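Local atomic coordinates of uncharacterized protein (Magnetospirillum magneticum AMB-1, PDB entry 5MU5), a protein that probably glycosylates flagellin as a glycosyltransferase of the Maf family, a group of enzymes involved in the formation of bacterial flagella. Residues G390-N395 / W471-L476; E455-F459 / N491-M497; N488-C492 / T501-S505. Residues are numbered along the deposited sequence.

Contact 1 (G390-N395 / W471-L476); sequences GPTVTN and WTRDAL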
loop_
_atom_site.group_PDB
_atom_site.type_symbol
_atom_site.label_atom_id
_atom_site.label_comp_id
_atom_site.label_asym_id
_atom_site.label_seq_id
_atom_site.Cartn_x
_atom_site.Cartn_y
_atom_site.Cartn_z
ATOM N N GLY A 390 -6.400 -10.505 -2.019
ATOM C CA GLY A 390 -5.002 -10.902 -1.770
ATOM C C GLY A 390 -4.717 -10.925 -0.277
ATOM O O GLY A 390 -5.601 -10.572 0.521
ATOM N N PRO A 391 -3.472 -11.234 0.114
ATOM C CA PRO A 391 -2.308 -11.441 -0.739
ATOM C C PRO A 391 -2.195 -12.801 -1.428
ATOM O O PRO A 391 -1.445 -12.920 -2.390
ATOM C CB PRO A 391 -1.127 -11.249 0.229
ATOM C CG PRO A 391 -1.670 -11.610 1.572
ATOM C CD PRO A 391 -3.082 -11.127 1.541
ATOM N N THR A 392 -2.897 -13.815 -0.950
ATOM C CA THR A 392 -2.839 -15.140 -1.580
ATOM C C THR A 392 -4.237 -15.646 -2.042
ATOM O O THR A 392 -5.301 -15.050 -1.735
ATOM C CB THR A 392 -2.192 -16.143 -0.632
ATOM O OG1 THR A 392 -2.987 -16.238 0.553
ATOM C CG2 THR A 392 -0.799 -15.655 -0.250
ATOM N N VAL A 393 -4.211 -16.763 -2.764
ATOM C CA VAL A 393 -5.386 -17.285 -3.459
ATOM C C VAL A 393 -6.468 -17.787 -2.496
ATOM O O VAL A 393 -7.652 -17.826 -2.838
ATOM C CB VAL A 393 -4.978 -18.348 -4.512
ATOM C CG1 VAL A 393 -4.353 -19.580 -3.854
ATOM C CG2 VAL A 393 -6.163 -18.723 -5.403
ATOM N N THR A 394 -6.059 -18.117 -1.283
ATOM C CA THR A 394 -6.996 -18.478 -0.221
ATOM C C THR A 394 -7.869 -17.295 0.186
ATOM O O THR A 394 -9.037 -17.482 0.559
ATOM C CB THR A 394 -6.234 -19.026 1.000
ATOM O OG1 THR A 394 -5.739 -20.334 0.665
ATOM C CG2 THR A 394 -7.130 -19.177 2.147
ATOM N N ASN A 395 -7.290 -16.091 0.128
ATOM C CA ASN A 395 -8.029 -14.851 0.369
ATOM C C ASN A 395 -9.029 -14.652 -0.747
ATOM O O ASN A 395 -10.153 -14.237 -0.502
ATOM C CB ASN A 395 -7.091 -13.633 0.388
ATOM C CG ASN A 395 -6.045 -13.730 1.476
ATOM O OD1 ASN A 395 -4.830 -13.933 1.217
ATOM N ND2 ASN A 395 -6.512 -13.650 2.709
ATOM N N TRP A 471 -0.159 -12.131 7.039
ATOM C CA TRP A 471 -0.927 -11.173 6.225
ATOM C C TRP A 471 -2.128 -11.877 5.636
ATOM O O TRP A 471 -3.224 -11.346 5.631
ATOM C CB TRP A 471 -0.114 -10.586 5.070
ATOM C CG TRP A 471 1.134 -9.837 5.474
ATOM C CD1 TRP A 471 1.392 -9.244 6.676
ATOM C CD2 TRP A 471 2.261 -9.545 4.634
ATOM N NE1 TRP A 471 2.622 -8.655 6.650
ATOM C CE2 TRP A 471 3.175 -8.808 5.407
ATOM C CE3 TRP A 471 2.580 -9.838 3.302
ATOM C CZ2 TRP A 471 4.405 -8.364 4.901
ATOM C CZ3 TRP A 471 3.814 -9.401 2.792
ATOM C CH2 TRP A 471 4.712 -8.677 3.599
ATOM N N THR A 472 -1.912 -13.096 5.162
ATOM C CA THR A 472 -2.984 -13.890 4.625
ATOM C C THR A 472 -4.000 -14.134 5.707
ATOM O O THR A 472 -5.188 -13.942 5.480
ATOM C CB THR A 472 -2.458 -15.217 4.072
ATOM O OG1 THR A 472 -1.607 -14.952 2.959
ATOM C CG2 THR A 472 -3.616 -16.116 3.612
ATOM N N ARG A 473 -3.537 -14.558 6.887
ATOM C CA ARG A 473 -4.423 -14.770 8.033
ATOM C C ARG A 473 -5.205 -13.529 8.413
ATOM O O ARG A 473 -6.407 -13.603 8.709
ATOM C CB ARG A 473 -3.611 -15.212 9.236
ATOM C CG ARG A 473 -4.415 -15.400 10.513
ATOM C CD ARG A 473 -3.475 -15.400 11.706
ATOM N NE ARG A 473 -2.961 -14.068 11.929
ATOM C CZ ARG A 473 -2.026 -13.755 12.817
ATOM N NH1 ARG A 473 -1.497 -14.696 13.595
ATOM N NH2 ARG A 473 -1.624 -12.491 12.917
ATOM N N ASP A 474 -4.526 -12.380 8.470
ATOM C CA ASP A 474 -5.214 -11.140 8.822
ATOM C C ASP A 474 -6.249 -10.749 7.754
ATOM O O ASP A 474 -7.313 -10.224 8.091
ATOM C CB ASP A 474 -4.218 -9.983 9.076
ATOM C CG ASP A 474 -3.359 -10.184 10.365
ATOM O OD1 ASP A 474 -3.427 -11.243 11.043
ATOM O OD2 ASP A 474 -2.591 -9.260 10.702
ATOM N N ALA A 475 -5.962 -11.007 6.471
ATOM C CA ALA A 475 -6.924 -10.619 5.414
ATOM C C ALA A 475 -8.182 -11.505 5.471
ATOM O O ALA A 475 -9.302 -11.030 5.251
ATOM C CB ALA A 475 -6.281 -10.634 4.035
ATOM N N LEU A 476 -7.998 -12.767 5.838
ATOM C CA LEU A 476 -9.109 -13.699 5.994
ATOM C C LEU A 476 -10.019 -13.296 7.128
ATOM O O LEU A 476 -11.233 -13.253 6.954
ATOM C CB LEU A 476 -8.616 -15.120 6.245
ATOM C CG LEU A 476 -8.012 -15.881 5.071
ATOM C CD1 LEU A 476 -7.487 -17.228 5.537
ATOM C CD2 LEU A 476 -9.029 -16.064 3.961
#
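Helix 393-404 and helix 467-482 pack side by side in the α/β part built on the mixed, largely parallel sheet; of the two segments, 390-395 alone falls in the MptE-like family region. The N-terminal end of the first helix meets the middle of the second, with CA atoms 5.9 Å apart at P391–T472 and 5.8 Å at N395–L476. G390 contributes its carbonyl, whose O lies 3.6 Å from CB of A475. The peptide bond before P391 is cis, and the ring rests on the second helix: CG is 4.0 Å from CB of W471, CD 4.1 Å from CB of A475. T392 occupies the N-cap position, yet its side chain makes no capping bond; its OG1 instead lies 3.1 Å from OG1 of T472, a hydroxyl that is itself hydrogen-bonded to the carbonyl of I468. T394 faces the second helix and packs by CG2 on CD1 of L476 at 3.9 Å. N395 ties the helix start together and bridges to the neighbour. Its OD1 accepts from the backbone N of T392 at 2.9 Å (162°), which orients the amide so that ND2 donates to the main-chain O of T472 at 3.1 Å (161°).

Contact 2 (E455-F459 / N491-M497); sequences EPGNF and NCSDGVM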
loop_
_atom_site.group_PDB
_atom_site.type_symbol
_atom_site.label_atom_id
_atom_site.label_comp_id
_atom_site.label_asym_id
_atom_site.label_seq_id
_atom_site.Cartn_x
_atom_site.Cartn_y
_atom_site.Cartn_z
ATOM N N GLU A 455 2.663 -18.673 16.839
ATOM C CA GLU A 455 1.326 -18.106 16.821
ATOM C C GLU A 455 0.343 -19.078 17.431
ATOM O O GLU A 455 0.541 -20.272 17.338
ATOM C CB GLU A 455 0.898 -17.799 15.382
ATOM C CG GLU A 455 1.678 -16.679 14.712
ATOM C CD GLU A 455 1.604 -15.347 15.461
ATOM O OE1 GLU A 455 0.485 -14.901 15.813
ATOM O OE2 GLU A 455 2.671 -14.747 15.705
ATOM N N PRO A 456 -0.729 -18.573 18.052
ATOM C CA PRO A 456 -1.706 -19.517 18.578
ATOM C C PRO A 456 -2.301 -20.349 17.442
ATOM O O PRO A 456 -2.526 -19.835 16.337
ATOM C CB PRO A 456 -2.782 -18.613 19.219
ATOM C CG PRO A 456 -2.560 -17.271 18.634
ATOM C CD PRO A 456 -1.097 -17.180 18.360
ATOM N N GLY A 457 -2.529 -21.623 17.718
ATOM C CA GLY A 457 -3.029 -22.538 16.731
ATOM C C GLY A 457 -4.532 -22.599 16.771
ATOM O O GLY A 457 -5.143 -22.333 17.804
ATOM N N ASN A 458 -5.130 -22.949 15.637
ATOM C CA ASN A 458 -6.575 -23.127 15.549
ATOM C C ASN A 458 -7.089 -24.153 16.570
ATOM O O ASN A 458 -8.137 -23.939 17.213
ATOM C CB ASN A 458 -6.947 -23.563 14.138
ATOM C CG ASN A 458 -8.446 -23.654 13.923
ATOM O OD1 ASN A 458 -9.185 -22.707 14.197
ATOM N ND2 ASN A 458 -8.900 -24.795 13.394
ATOM N N PHE A 459 -6.362 -25.258 16.716
ATOM C CA PHE A 459 -6.717 -26.289 17.709
ATOM C C PHE A 459 -5.862 -26.151 18.950
ATOM O O PHE A 459 -5.488 -27.145 19.589
ATOM C CB PHE A 459 -6.638 -27.711 17.109
ATOM C CG PHE A 459 -7.638 -27.937 16.009
ATOM C CD1 PHE A 459 -8.989 -27.712 16.235
ATOM C CD2 PHE A 459 -7.231 -28.316 14.746
ATOM C CE1 PHE A 459 -9.915 -27.876 15.220
ATOM C CE2 PHE A 459 -8.153 -28.500 13.729
ATOM C CZ PHE A 459 -9.494 -28.278 13.964
ATOM N N ASN A 491 -13.186 -23.274 11.007
ATOM C CA ASN A 491 -11.860 -23.616 10.535
ATOM C C ASN A 491 -11.598 -25.033 10.971
ATOM O O ASN A 491 -11.534 -25.290 12.167
ATOM C CB ASN A 491 -10.810 -22.673 11.109
ATOM C CG ASN A 491 -9.429 -22.902 10.513
ATOM O OD1 ASN A 491 -9.243 -23.722 9.594
ATOM N ND2 ASN A 491 -8.446 -22.170 11.028
ATOM N N CYS A 492 -11.493 -25.940 9.997
ATOM C CA CYS A 492 -11.164 -27.338 10.248
ATOM C C CYS A 492 -9.676 -27.639 10.057
ATOM O O CYS A 492 -9.226 -28.776 10.293
ATOM C CB CYS A 492 -11.996 -28.263 9.336
ATOM S SG CYS A 492 -13.804 -28.060 9.471
ATOM N N SER A 493 -8.908 -26.623 9.651
ATOM C CA SER A 493 -7.481 -26.772 9.378
ATOM C C SER A 493 -6.640 -26.852 10.656
ATOM O O SER A 493 -6.906 -26.157 11.629
ATOM C CB SER A 493 -6.988 -25.591 8.541
ATOM O OG SER A 493 -7.838 -25.387 7.434
ATOM N N ASP A 494 -5.605 -27.680 10.644
ATOM C CA ASP A 494 -4.722 -27.761 11.790
ATOM C C ASP A 494 -3.565 -26.780 11.603
ATOM O O ASP A 494 -2.432 -27.184 11.389
ATOM C CB ASP A 494 -4.213 -29.189 12.016
ATOM C CG ASP A 494 -3.475 -29.346 13.374
ATOM O OD1 ASP A 494 -3.578 -28.464 14.268
ATOM O OD2 ASP A 494 -2.776 -30.360 13.539
ATOM N N GLY A 495 -3.861 -25.484 11.682
ATOM C CA GLY A 495 -2.845 -24.442 11.491
ATOM C C GLY A 495 -3.125 -23.308 12.433
ATOM O O GLY A 495 -3.587 -23.549 13.545
ATOM N N VAL A 496 -2.856 -22.076 12.001
ATOM C CA VAL A 496 -3.083 -20.909 12.850
ATOM C C VAL A 496 -4.557 -20.629 13.122
ATOM O O VAL A 496 -5.432 -20.952 12.316
ATOM C CB VAL A 496 -2.552 -19.573 12.262
ATOM C CG1 VAL A 496 -1.066 -19.612 12.051
ATOM C CG2 VAL A 496 -3.292 -19.182 10.985
ATOM N N MET A 497 -4.792 -19.975 14.250
ATOM C CA MET A 497 -6.088 -19.424 14.597
ATOM C C MET A 497 -6.364 -18.219 13.674
ATOM O O MET A 497 -5.529 -17.315 13.509
ATOM C CB MET A 497 -6.065 -18.949 16.066
ATOM C CG MET A 497 -7.398 -18.412 16.577
ATOM S SD MET A 497 -8.683 -19.692 16.649
ATOM C CE MET A 497 -8.250 -20.382 18.259
HETATM O O HOH W 1 -2.979 -16.987 14.824
HETATM O O HOH W 2 -9.259 -20.315 13.136
HETATM O O HOH W 3 -4.240 -25.841 14.887
#
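N458, with 111 Å² buried, is the centre of this contact between the end of strand 453-456 and the loop 491-497. Its backbone N donates to O of G495 at 2.7 Å (172°), while its side-chain ND2 donates twice, to O of N491 at 2.9 Å and to O of S493 at 3.0 Å, so one asparagine holds three carbonyls of the loop. The loop is shaped to present them: OD1 of N491 accepts from N of S493 at 2.9 Å, an Asx turn, and D494 centres an inverse gamma turn. Water 2 joins OD1 of N458 (2.6 Å) to ND2 of N491 (2.9 Å). M497, with 73 Å² buried, donates its N to O of P456 at 3.1 Å (173°); with the N458–G495 bond this frames a single beta bridge between G457 and V496, CA atoms 4.2 Å apart. F459, with 69 Å² buried, lays its ring edge near O of C492 (3.6 Å from CE2) and OD1 of D494 (3.7 Å from CD2), a carboxylate that also forms a salt bridge with R419. Beyond the pair, V496 packs on strand 462-465 and helix 467-482, whereas N458 and M497 touch P503 of strand 502-503.

Contact 3 (N488-C492 / T501-S505); sequences NAFNC and TRPLS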
loop_
_atom_site.group_PDB
_atom_site.type_symbol
_atom_site.label_atom_id
_atom_site.label_comp_id
_atom_site.label_asym_id
_atom_site.label_seq_id
_atom_site.Cartn_x
_atom_site.Cartn_y
_atom_site.Cartn_z
ATOM N N ASN A 488 -20.993 -17.300 9.094
ATOM C CA ASN A 488 -20.667 -18.275 10.102
ATOM C C ASN A 488 -19.512 -19.158 9.569
ATOM O O ASN A 488 -19.725 -20.071 8.779
ATOM C CB ASN A 488 -21.942 -19.060 10.365
ATOM C CG ASN A 488 -21.885 -19.889 11.610
ATOM O OD1 ASN A 488 -21.299 -19.499 12.625
ATOM N ND2 ASN A 488 -22.523 -21.052 11.551
ATOM N N ALA A 489 -18.289 -18.866 9.984
ATOM C CA ALA A 489 -17.106 -19.531 9.461
ATOM C C ALA A 489 -16.444 -20.500 10.434
ATOM O O ALA A 489 -16.186 -20.168 11.581
ATOM C CB ALA A 489 -16.098 -18.493 9.010
ATOM N N PHE A 490 -16.152 -21.698 9.941
ATOM C CA PHE A 490 -15.524 -22.743 10.722
ATOM C C PHE A 490 -14.170 -23.058 10.145
ATOM O O PHE A 490 -13.994 -23.050 8.939
ATOM C CB PHE A 490 -16.402 -23.976 10.729
ATOM C CG PHE A 490 -17.761 -23.723 11.300
ATOM C CD1 PHE A 490 -18.811 -23.339 10.480
ATOM C CD2 PHE A 490 -17.980 -23.803 12.668
ATOM C CE1 PHE A 490 -20.060 -23.084 11.011
ATOM C CE2 PHE A 490 -19.224 -23.554 13.199
ATOM C CZ PHE A 490 -20.260 -23.187 12.377
ATOM N N ASN A 491 -13.186 -23.274 11.007
ATOM C CA ASN A 491 -11.860 -23.616 10.535
ATOM C C ASN A 491 -11.598 -25.033 10.971
ATOM O O ASN A 491 -11.534 -25.290 12.167
ATOM C CB ASN A 491 -10.810 -22.673 11.109
ATOM C CG ASN A 491 -9.429 -22.902 10.513
ATOM O OD1 ASN A 491 -9.243 -23.722 9.594
ATOM N ND2 ASN A 491 -8.446 -22.170 11.028
ATOM N N CYS A 492 -11.493 -25.940 9.997
ATOM C CA CYS A 492 -11.164 -27.338 10.248
ATOM C C CYS A 492 -9.676 -27.639 10.057
ATOM O O CYS A 492 -9.226 -28.776 10.293
ATOM C CB CYS A 492 -11.996 -28.263 9.336
ATOM S SG CYS A 492 -13.804 -28.060 9.471
ATOM N N THR A 501 -13.524 -16.930 13.063
ATOM C CA THR A 501 -13.782 -18.319 12.683
ATOM C C THR A 501 -13.887 -19.118 13.950
ATOM O O THR A 501 -13.327 -18.717 14.953
ATOM C CB THR A 501 -12.623 -18.952 11.855
ATOM O OG1 THR A 501 -11.457 -19.084 12.677
ATOM C CG2 THR A 501 -12.294 -18.129 10.660
ATOM N N ARG A 502 -14.596 -20.239 13.925
ATOM C CA ARG A 502 -14.647 -21.118 15.090
ATOM C C ARG A 502 -13.910 -22.402 14.749
ATOM O O ARG A 502 -14.127 -22.981 13.711
ATOM C CB ARG A 502 -16.081 -21.433 15.519
ATOM C CG ARG A 502 -16.625 -20.555 16.637
ATOM C CD ARG A 502 -17.754 -21.240 17.414
ATOM N NE ARG A 502 -18.905 -21.548 16.560
ATOM C CZ ARG A 502 -19.830 -20.665 16.168
ATOM N NH1 ARG A 502 -19.756 -19.392 16.549
ATOM N NH2 ARG A 502 -20.835 -21.052 15.380
ATOM N N PRO A 503 -13.007 -22.841 15.615
ATOM C CA PRO A 503 -12.354 -24.119 15.380
ATOM C C PRO A 503 -13.387 -25.226 15.305
ATOM O O PRO A 503 -14.345 -25.201 16.045
ATOM C CB PRO A 503 -11.508 -24.309 16.645
ATOM C CG PRO A 503 -11.238 -22.921 17.116
ATOM C CD PRO A 503 -12.467 -22.138 16.790
ATOM N N LEU A 504 -13.189 -26.196 14.442
ATOM C CA LEU A 504 -14.124 -27.297 14.310
ATOM C C LEU A 504 -13.371 -28.464 13.733
ATOM O O LEU A 504 -12.796 -28.353 12.670
ATOM C CB LEU A 504 -15.264 -26.943 13.352
ATOM C CG LEU A 504 -16.297 -28.055 13.127
ATOM C CD1 LEU A 504 -17.141 -28.271 14.373
ATOM C CD2 LEU A 504 -17.218 -27.745 11.967
ATOM N N SER A 505 -13.354 -29.570 14.459
ATOM C CA SER A 505 -12.810 -30.820 13.969
ATOM C C SER A 505 -13.723 -31.280 12.842
ATOM O O SER A 505 -14.946 -31.218 12.973
ATOM C CB SER A 505 -12.797 -31.834 15.103
ATOM O OG SER A 505 -12.651 -33.133 14.600
HETATM O O HOH W 2 -9.259 -20.315 13.136
#
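Strand 502-503 is the outermost strand at one end of the mixed sheet and pairs in parallel with strand 488-491, F490 bridging R502 (CA–CA 4.7 Å) and N491 bridging P503 (4.9 Å). Three backbone hydrogen bonds define the register: N of R502 donates to O of A489 at 2.8 Å (156°), N of N491 to O of R502 at 2.9 Å (166°), and N of L504 to O of N491 at 3.0 Å (144°). That last acceptor also receives ND2 of N458. CA of P503 makes a CA-H···O contact with O of N491 at 3.5 Å, one of four such contacts along the pair. On its other edge, strand 488-491 is satisfied by strand 408-412, F490 bonding through its backbone to L409 and L411 and stacking its ring with Y410. Among the side chains, OD1 of N491 accepts from N of S493, and OG1 of T501 is bonded to O of I498. Water 2 bridges the side chains of T501 and N491, donating to OG1 of T501 at 2.6 Å and accepting from ND2 of N491 at 2.9 Å.

Overall arrangement
All three contacts lie on the same side of the chain's centre, contact 1 nearest to it (centre about 15 Å away) and the centres of contacts 2 and 3 farther out (about 28 and 30 Å). Contacts 2 and 3 are the closest pair, centres 9 Å apart; they share N491, C492 and water 2, and N458 and M497 pack on P503, F459 on L504 and S505. Contacts 1 and 2, centres 15 Å apart, alternate along the chain and are joined by the R473–E455 salt bridge. Contacts 1 and 3 follow in series, 17 Å between centres without touching, yet helix 467-482 leads directly to strand 488-491. Helix packing, the small antiparallel sheet and the edge of the mixed sheet thus form one continuous region.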